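Local structure of putative amidohydrolase (Unidentified, 3MKV) at residues T4-R9 / N46-D51; I27-G32 / L403-G408; A306-I311 / L342-S347. The protein probably hydrolyses dipeptides that end in proline, as a zinc-dependent prolidase of the amidohydrolase superfamily. All blocks are in the same frame, centred on the assembly; numbering follows the deposited sequence. Where two conformers were deposited one is given.

Interaction 1: residues T4-R9 / N46-D51; sequences TTFLFR and NAHVID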
loop_
_atom_site.group_PDB
_atom_site.type_symbol
_atom_site.label_atom_id
_atom_site.label_comp_id
_atom_site.label_asym_id
_atom_site.label_seq_id
_atom_site.Cartn_x
_atom_site.Cartn_y
_atom_site.Cartn_z
ATOM N N THR A 4 40.689 26.220 -32.110
ATOM C CA THR A 4 40.815 25.056 -32.974
ATOM C C THR A 4 40.002 25.326 -34.232
ATOM O O THR A 4 38.788 25.132 -34.257
ATOM C CB THR A 4 40.329 23.785 -32.284
ATOM O OG1 THR A 4 40.646 22.650 -33.099
ATOM C CG2 THR A 4 38.833 23.856 -32.040
ATOM N N THR A 5 40.690 25.780 -35.275
ATOM C CA THR A 5 40.044 26.418 -36.413
ATOM C C THR A 5 40.030 25.561 -37.679
ATOM O O THR A 5 40.883 24.700 -37.867
ATOM C CB THR A 5 40.718 27.774 -36.716
ATOM O OG1 THR A 5 40.615 28.623 -35.564
ATOM C CG2 THR A 5 40.067 28.452 -37.903
ATOM N N PHE A 6 39.041 25.802 -38.535
ATOM C CA PHE A 6 38.922 25.095 -39.804
ATOM C C PHE A 6 38.453 26.037 -40.909
ATOM O O PHE A 6 37.612 26.920 -40.687
ATOM C CB PHE A 6 37.957 23.913 -39.696
ATOM C CG PHE A 6 38.438 22.818 -38.796
ATOM C CD1 PHE A 6 39.044 21.690 -39.320
ATOM C CD2 PHE A 6 38.282 22.914 -37.420
ATOM C CE1 PHE A 6 39.487 20.672 -38.489
ATOM C CE2 PHE A 6 38.727 21.901 -36.581
ATOM C CZ PHE A 6 39.331 20.779 -37.116
ATOM N N LEU A 7 39.009 25.845 -42.099
ATOM C CA LEU A 7 38.614 26.642 -43.246
ATOM C C LEU A 7 38.297 25.758 -44.450
ATOM O O LEU A 7 39.188 25.159 -45.062
ATOM C CB LEU A 7 39.687 27.680 -43.588
ATOM C CG LEU A 7 39.251 28.691 -44.648
ATOM C CD1 LEU A 7 40.040 29.981 -44.530
ATOM C CD2 LEU A 7 39.406 28.099 -46.037
ATOM N N PHE A 8 37.010 25.667 -44.760
ATOM C CA PHE A 8 36.547 24.969 -45.945
ATOM C C PHE A 8 36.768 25.857 -47.158
ATOM O O PHE A 8 36.382 27.031 -47.151
ATOM C CB PHE A 8 35.068 24.633 -45.805
ATOM C CG PHE A 8 34.782 23.589 -44.763
ATOM C CD1 PHE A 8 34.647 22.258 -45.119
ATOM C CD2 PHE A 8 34.644 23.939 -43.432
ATOM C CE1 PHE A 8 34.379 21.296 -44.167
ATOM C CE2 PHE A 8 34.382 22.983 -42.478
ATOM C CZ PHE A 8 34.251 21.659 -42.844
ATOM N N ARG A 9 37.389 25.311 -48.192
ATOM C CA ARG A 9 37.733 26.057 -49.395
ATOM C C ARG A 9 37.537 25.226 -50.676
ATOM O O ARG A 9 37.667 24.021 -50.654
ATOM C CB ARG A 9 39.192 26.512 -49.293
ATOM C CG ARG A 9 39.614 27.553 -50.315
ATOM C CD ARG A 9 41.109 27.857 -50.222
ATOM N NE ARG A 9 41.935 26.718 -50.621
ATOM C CZ ARG A 9 42.076 26.299 -51.876
ATOM N NH1 ARG A 9 42.852 25.253 -52.147
ATOM N NH2 ARG A 9 41.441 26.926 -52.860
ATOM N N ASN A 46 45.730 30.566 -38.226
ATOM C CA ASN A 46 45.815 29.295 -37.519
ATOM C C ASN A 46 44.960 28.220 -38.185
ATOM O O ASN A 46 45.102 27.029 -37.904
ATOM C CB ASN A 46 45.386 29.473 -36.061
ATOM C CG ASN A 46 46.075 28.493 -35.124
ATOM O OD1 ASN A 46 47.218 28.094 -35.357
ATOM N ND2 ASN A 46 45.382 28.110 -34.052
ATOM N N ALA A 47 44.078 28.652 -39.077
ATOM C CA ALA A 47 43.094 27.765 -39.681
ATOM C C ALA A 47 43.689 26.471 -40.238
ATOM O O ALA A 47 44.732 26.484 -40.883
ATOM C CB ALA A 47 42.323 28.501 -40.769
ATOM N N HIS A 48 43.015 25.355 -39.974
ATOM C CA HIS A 48 43.306 24.098 -40.642
ATOM C C HIS A 48 42.424 24.037 -41.885
ATOM O O HIS A 48 41.200 23.951 -41.788
ATOM C CB HIS A 48 43.016 22.918 -39.716
ATOM C CG HIS A 48 43.022 21.589 -40.408
ATOM N ND1 HIS A 48 43.881 20.570 -40.055
ATOM C CD2 HIS A 48 42.271 21.111 -41.430
ATOM C CE1 HIS A 48 43.659 19.522 -40.829
ATOM N NE2 HIS A 48 42.687 19.824 -41.672
ATOM N N VAL A 49 43.051 24.103 -43.054
ATOM C CA VAL A 49 42.327 24.235 -44.313
ATOM C C VAL A 49 41.800 22.909 -44.845
ATOM O O VAL A 49 42.513 21.907 -44.870
ATOM C CB VAL A 49 43.213 24.890 -45.401
ATOM C CG1 VAL A 49 42.606 24.693 -46.800
ATOM C CG2 VAL A 49 43.427 26.365 -45.094
ATOM N N ILE A 50 40.548 22.916 -45.291
ATOM C CA ILE A 50 39.952 21.726 -45.882
ATOM C C ILE A 50 39.610 21.952 -47.353
ATOM O O ILE A 50 38.747 22.760 -47.694
ATOM C CB ILE A 50 38.718 21.265 -45.080
ATOM C CG1 ILE A 50 39.145 20.900 -43.651
ATOM C CG2 ILE A 50 38.037 20.090 -45.774
ATOM C CD1 ILE A 50 38.009 20.695 -42.680
ATOM N N ASP A 51 40.307 21.237 -48.227
ATOM C CA ASP A 51 40.115 21.405 -49.655
ATOM C C ASP A 51 39.108 20.394 -50.167
ATOM O O ASP A 51 39.325 19.186 -50.087
ATOM C CB ASP A 51 41.447 21.265 -50.392
ATOM C CG ASP A 51 41.463 22.007 -51.716
ATOM O OD1 ASP A 51 40.549 21.780 -52.541
ATOM O OD2 ASP A 51 42.397 22.815 -51.927
#
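Strands 5-9 and 48-51 run parallel, their short axes 4.4 Å apart at closest approach and 25° from alignment, and four backbone hydrogen bonds zigzag between them: His-48 N to Thr-5 O, Leu-7 N to His-48 O, Ile-50 N to Leu-7 O and Arg-9 N to Ile-50 O. The third, 2.6 Å from Ile-50 N to Leu-7 O, is the shortest and almost straight (177°). On one face of the sheet, Ile-50 reaches both phenylalanines with its CD1 methyl, which sits over the Phe-8 ring, 3.9 Å from Phe-8 CZ, and 3.7 Å from Phe-6 CD1. Beside it the Phe-6 and His-48 rings point the same way, their planes inclined at 45°; His-48 NE2 is hydrogen-bonded to Glu-416 OE1. On the other face Leu-7 CB rests on the Ala-47 methyl, and Arg-9, bent at chi3, brings NH1 to 2.5 Å from Asp-51 OD2 in a salt bridge whose guanidinium and carboxylate planes are nearly perpendicular. Strand 48-51 is one of the two outer strands of the four-stranded mixed sheet within this chain, whereas strand 5-9 pairs on its other edge with strand 25-30 in antiparallel fashion, and Phe-8 packs against strands 380-383 and 403-406 of a second sheet.

Interaction 2: residues I27-G32 / L403-G408; sequences ILIEDG and LVMKDG
Segments 27-32 and 403-408 belong to different sheets and approach mainly at their C-terminal turns, where the CA atoms of Gly-32 and Gly-408 are 4.0 Å apart. Strands 25-30 and 403-406 both end in an Asp-Gly turn with positive phi at both residues. In this crowded spot Gly-32 CA lies 3.4 Å from Asp-407 O, a CA-H...O contact. The two residues that meet here, Gly-32 and Gly-408, are both glycines, and with no side chain on either the backbones can come this close. One water joins the turns: it accepts from Gly-32 N at 2.5 Å and donates over a longer 3.3 Å to Gly-408 O.

Behind the turns, two side chains meet tip to tip. Met-405 leaves its strand extended, with CG anti to the backbone N (chi1 -178°), then bends at chi3 (99°), placing CE 3.3 Å from Ile-29 CG1 and 3.7 Å from Ile-29 CG2. The methyl thus touches both branches of the isoleucine, while CG2 also reaches Gly-408 CA at 4.1 Å. Phe-8 and Ala-378 pack against both Ile-29 and Met-405, extending the apolar layer. Farther out, Asp-407 OD2 forms a salt bridge with Arg-128 NH2. The arrangement is that of two sheets packed face to face through apolar side chains, consistent with the small beta domain that amidohydrolases build from both chain ends beside their TIM barrel.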
loop_
_atom_site.group_PDB
_atom_site.type_symbol
_atom_site.label_atom_id
_atom_site.label_comp_id
_atom_site.label_asym_id
_atom_site.label_seq_id
_atom_site.Cartn_x
_atom_site.Cartn_y
_atom_site.Cartn_z
ATOM N N ILE A 27 34.389 29.035 -45.859
ATOM C CA ILE A 27 33.739 28.999 -44.557
ATOM C C ILE A 27 34.767 28.907 -43.437
ATOM O O ILE A 27 35.665 28.070 -43.468
ATOM C CB ILE A 27 32.743 27.825 -44.460
ATOM C CG1 ILE A 27 31.988 27.653 -45.781
ATOM C CG2 ILE A 27 31.767 28.049 -43.315
ATOM C CD1 ILE A 27 31.347 26.297 -45.945
ATOM N N LEU A 28 34.639 29.787 -42.453
ATOM C CA LEU A 28 35.573 29.819 -41.338
ATOM C C LEU A 28 34.932 29.252 -40.077
ATOM O O LEU A 28 34.029 29.855 -39.502
ATOM C CB LEU A 28 36.053 31.244 -41.080
ATOM C CG LEU A 28 37.025 31.425 -39.911
ATOM C CD1 LEU A 28 38.366 30.763 -40.203
ATOM C CD2 LEU A 28 37.207 32.900 -39.605
ATOM N N ILE A 29 35.402 28.080 -39.663
ATOM C CA ILE A 29 34.917 27.436 -38.456
ATOM C C ILE A 29 35.953 27.538 -37.355
ATOM O O ILE A 29 37.124 27.234 -37.573
ATOM C CB ILE A 29 34.636 25.943 -38.697
ATOM C CG1 ILE A 29 33.385 25.783 -39.558
ATOM C CG2 ILE A 29 34.508 25.196 -37.366
ATOM C CD1 ILE A 29 33.456 26.584 -40.822
ATOM N N GLU A 30 35.524 27.959 -36.173
ATOM C CA GLU A 30 36.405 27.914 -35.017
ATOM C C GLU A 30 35.632 27.810 -33.706
ATOM O O GLU A 30 34.674 28.551 -33.471
ATOM C CB GLU A 30 37.348 29.115 -35.003
ATOM C CG GLU A 30 36.668 30.429 -34.718
ATOM C CD GLU A 30 37.595 31.601 -34.941
ATOM O OE1 GLU A 30 38.080 31.767 -36.082
ATOM O OE2 GLU A 30 37.837 32.355 -33.975
ATOM N N ASP A 31 36.057 26.871 -32.866
ATOM C CA ASP A 31 35.429 26.646 -31.564
ATOM C C ASP A 31 33.937 26.313 -31.641
ATOM O O ASP A 31 33.120 26.887 -30.915
ATOM C CB ASP A 31 35.657 27.843 -30.642
ATOM C CG ASP A 31 37.059 27.881 -30.077
ATOM O OD1 ASP A 31 37.392 28.875 -29.401
ATOM O OD2 ASP A 31 37.829 26.919 -30.304
ATOM N N GLY A 32 33.591 25.387 -32.529
ATOM C CA GLY A 32 32.234 24.874 -32.599
ATOM C C GLY A 32 31.269 25.644 -33.478
ATOM O O GLY A 32 30.197 25.144 -33.802
ATOM N N LEU A 403 33.001 13.619 -45.460
ATOM C CA LEU A 403 33.263 14.398 -44.242
ATOM C C LEU A 403 32.004 14.743 -43.443
ATOM O O LEU A 403 31.001 15.183 -44.008
ATOM C CB LEU A 403 34.058 15.670 -44.567
ATOM C CG LEU A 403 34.538 16.480 -43.356
ATOM C CD1 LEU A 403 35.883 17.144 -43.640
ATOM C CD2 LEU A 403 33.494 17.509 -42.890
ATOM N N VAL A 404 32.073 14.525 -42.129
ATOM C CA VAL A 404 30.967 14.828 -41.226
ATOM C C VAL A 404 31.461 15.585 -39.993
ATOM O O VAL A 404 32.231 15.058 -39.203
ATOM C CB VAL A 404 30.224 13.555 -40.766
ATOM C CG1 VAL A 404 29.104 13.924 -39.778
ATOM C CG2 VAL A 404 29.660 12.790 -41.966
ATOM N N MET A 405 31.003 16.824 -39.842
ATOM C CA MET A 405 31.454 17.700 -38.772
ATOM C C MET A 405 30.280 18.049 -37.865
ATOM O O MET A 405 29.263 18.547 -38.338
ATOM C CB MET A 405 32.067 18.988 -39.364
ATOM C CG MET A 405 32.625 19.974 -38.340
ATOM S SD MET A 405 33.542 21.385 -39.030
ATOM C CE MET A 405 32.346 22.682 -38.995
ATOM N N LYS A 406 30.419 17.800 -36.566
ATOM C CA LYS A 406 29.423 18.170 -35.581
ATOM C C LYS A 406 30.080 18.994 -34.501
ATOM O O LYS A 406 31.069 18.553 -33.957
ATOM C CB LYS A 406 28.743 16.935 -34.984
ATOM C CG LYS A 406 28.063 17.160 -33.638
ATOM C CD LYS A 406 27.780 15.832 -32.950
ATOM C CE LYS A 406 27.537 15.998 -31.462
ATOM N NZ LYS A 406 27.331 14.690 -30.788
ATOM N N ASP A 407 29.532 20.160 -34.180
ATOM C CA ASP A 407 30.102 21.034 -33.158
ATOM C C ASP A 407 31.564 21.375 -33.448
ATOM O O ASP A 407 32.380 21.450 -32.523
ATOM C CB ASP A 407 30.006 20.391 -31.766
ATOM C CG ASP A 407 28.601 20.442 -31.188
ATOM O OD1 ASP A 407 28.154 19.417 -30.626
ATOM O OD2 ASP A 407 27.943 21.501 -31.296
ATOM N N GLY A 408 31.893 21.581 -34.724
ATOM C CA GLY A 408 33.251 21.964 -35.105
ATOM C C GLY A 408 34.316 20.883 -34.942
ATOM O O GLY A 408 35.511 21.176 -34.943
HETATM O O HOH W 1 35.518 24.170 -33.607
#

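Interaction 3: residues A306-I311 / L342-S347; sequences AGLHSI and LAEVLS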
loop_
_atom_site.group_PDB
_atom_site.type_symbol
_atom_site.label_atom_id
_atom_site.label_comp_id
_atom_site.label_asym_id
_atom_site.label_seq_id
_atom_site.Cartn_x
_atom_site.Cartn_y
_atom_site.Cartn_z
ATOM N N ALA A 306 -1.303 5.395 -48.475
ATOM C CA ALA A 306 -1.784 6.772 -48.580
ATOM C C ALA A 306 -0.666 7.793 -48.371
ATOM O O ALA A 306 -0.794 8.971 -48.741
ATOM C CB ALA A 306 -2.896 7.005 -47.575
ATOM N N GLY A 307 0.427 7.335 -47.769
ATOM C CA GLY A 307 1.542 8.205 -47.408
ATOM C C GLY A 307 2.077 9.062 -48.541
ATOM O O GLY A 307 2.187 10.284 -48.410
ATOM N N LEU A 308 2.426 8.425 -49.653
ATOM C CA LEU A 308 2.974 9.159 -50.786
ATOM C C LEU A 308 2.023 10.288 -51.196
ATOM O O LEU A 308 2.448 11.416 -51.440
ATOM C CB LEU A 308 3.230 8.206 -51.956
ATOM C CG LEU A 308 4.447 8.445 -52.861
ATOM C CD1 LEU A 308 5.733 8.577 -52.057
ATOM C CD2 LEU A 308 4.576 7.326 -53.906
ATOM N N HIS A 309 0.730 9.991 -51.245
ATOM C CA HIS A 309 -0.252 10.993 -51.647
ATOM C C HIS A 309 -0.459 12.120 -50.612
ATOM O O HIS A 309 -0.717 13.272 -50.985
ATOM C CB HIS A 309 -1.586 10.324 -52.016
ATOM C CG HIS A 309 -2.649 11.292 -52.439
ATOM N ND1 HIS A 309 -2.479 12.174 -53.484
ATOM C CD2 HIS A 309 -3.898 11.511 -51.962
ATOM C CE1 HIS A 309 -3.575 12.901 -53.629
ATOM N NE2 HIS A 309 -4.453 12.516 -52.718
ATOM N N SER A 310 -0.356 11.785 -49.327
ATOM C CA SER A 310 -0.504 12.785 -48.255
ATOM C C SER A 310 0.425 13.968 -48.464
ATOM O O SER A 310 0.064 15.107 -48.168
ATOM C CB SER A 310 -0.255 12.168 -46.870
ATOM O OG SER A 310 1.076 11.674 -46.740
ATOM N N ILE A 311 1.624 13.685 -48.975
ATOM C CA ILE A 311 2.627 14.716 -49.255
ATOM C C ILE A 311 2.101 15.748 -50.254
ATOM O O ILE A 311 2.239 16.963 -50.048
ATOM C CB ILE A 311 3.937 14.100 -49.803
ATOM C CG1 ILE A 311 4.488 13.046 -48.837
ATOM C CG2 ILE A 311 4.977 15.181 -50.067
ATOM C CD1 ILE A 311 4.780 13.579 -47.444
ATOM N N LEU A 342 10.667 10.654 -50.608
ATOM C CA LEU A 342 10.083 11.988 -50.750
ATOM C C LEU A 342 10.429 12.588 -52.113
ATOM O O LEU A 342 9.670 13.381 -52.665
ATOM C CB LEU A 342 10.558 12.917 -49.626
ATOM C CG LEU A 342 10.241 12.530 -48.172
ATOM C CD1 LEU A 342 11.051 13.354 -47.165
ATOM C CD2 LEU A 342 8.758 12.649 -47.876
ATOM N N ALA A 343 11.583 12.206 -52.652
ATOM C CA ALA A 343 12.050 12.751 -53.925
ATOM C C ALA A 343 11.096 12.430 -55.072
ATOM O O ALA A 343 11.087 13.115 -56.090
ATOM C CB ALA A 343 13.456 12.247 -54.242
ATOM N N GLU A 344 10.295 11.384 -54.902
ATOM C CA GLU A 344 9.359 10.974 -55.932
ATOM C C GLU A 344 8.218 11.976 -56.084
ATOM O O GLU A 344 7.481 11.949 -57.072
ATOM C CB GLU A 344 8.787 9.600 -55.608
ATOM C CG GLU A 344 9.830 8.512 -55.474
ATOM C CD GLU A 344 9.263 7.246 -54.849
ATOM O OE1 GLU A 344 8.139 7.306 -54.296
ATOM O OE2 GLU A 344 9.944 6.197 -54.909
ATOM N N VAL A 345 8.067 12.865 -55.114
ATOM C CA VAL A 345 6.928 13.769 -55.137
ATOM C C VAL A 345 7.341 15.215 -54.924
ATOM O O VAL A 345 6.687 16.132 -55.419
ATOM C CB VAL A 345 5.858 13.364 -54.096
ATOM C CG1 VAL A 345 4.841 14.481 -53.921
ATOM C CG2 VAL A 345 5.172 12.073 -54.518
ATOM N N LEU A 346 8.430 15.411 -54.187
ATOM C CA LEU A 346 8.950 16.743 -53.924
ATOM C C LEU A 346 10.242 16.951 -54.699
ATOM O O LEU A 346 10.919 15.981 -55.047
ATOM C CB LEU A 346 9.212 16.926 -52.430
ATOM C CG LEU A 346 8.002 16.736 -51.527
ATOM C CD1 LEU A 346 8.339 17.121 -50.106
ATOM C CD2 LEU A 346 6.854 17.573 -52.053
ATOM N N SER A 347 10.580 18.212 -54.966
ATOM C CA SER A 347 11.837 18.539 -55.637
ATOM C C SER A 347 12.992 18.312 -54.677
ATOM O O SER A 347 12.837 18.470 -53.465
ATOM C CB SER A 347 11.841 19.984 -56.146
ATOM O OG SER A 347 12.150 20.901 -55.114
#
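Apolar packing carries most of this contact, and Ile-311 lies at its centre. From helix 307-317 its CG2 branch, anti to the backbone N, meets the isopropyl end of Leu-346 at about a right angle, 3.6 Å from Leu-346 CD2, and also touches Val-345 CG1 at 3.9 Å. The other branch turns twice (chi1 -56°, chi2 -59°) and carries CD1 to Leu-342 CD2, 4.1 Å away. One isoleucine therefore meets three residues of segment 342-347. A helical turn earlier, Leu-308 brings CG to 4.1 Å from Val-345 CG2, so the two methyls of Val-345 are divided between Leu-308 and Ile-311.

Where the packing reaches solvent, the partner becomes polar. Glu-344, extended beyond CG, crosses Leu-308 at about a right angle and lays OE1 against both of its methyls, 3.5 Å from Leu-308 CD1; this is a van der Waals contact.

Hydrogen bonds act within each segment. Ser-310 OG donates in the carbonyl plane, on a lone pair, to Gly-307 O at a very short 2.4 Å. In segment 342-347, Leu-342 O accepts from both Val-345 N and Leu-346 N, fixing the turn that presents these two side chains to the helix. Ser-347 then serves as the N-cap of helix 348-362.

Leu-277 of helix 277-286 touches both Ile-311 and Leu-342, adding to the apolar cluster. Such packing of helix 307-317 against helix 337-343 and the loop that leads on to helix 348-362 is consistent with the outer helical layer of the TIM-barrel fold of this superfamily.

In the fold
Interactions 1 and 2 form one neighbourhood, with centres 9 Å apart: strands 5-9 and 25-30 are adjacent in the same sheet, and Phe-6 N probably donates a hydrogen bond to Ile-29 O. Their segments alternate along the chain, and interaction 2 closes a loop of 370 residues that brings a strand near the C-terminus against the N-terminal sheet. Interaction 3 is nested inside that loop, joining helix 307-317 to helix 337-343 and the residues that follow it. Its centre lies 33 Å from that of interaction 2 and 39 Å from that of interaction 1. In this worked example a zinc-binding barrel lies, along the chain, between the terminal strands of the beta domain, so that its helical packing is found far from that domain.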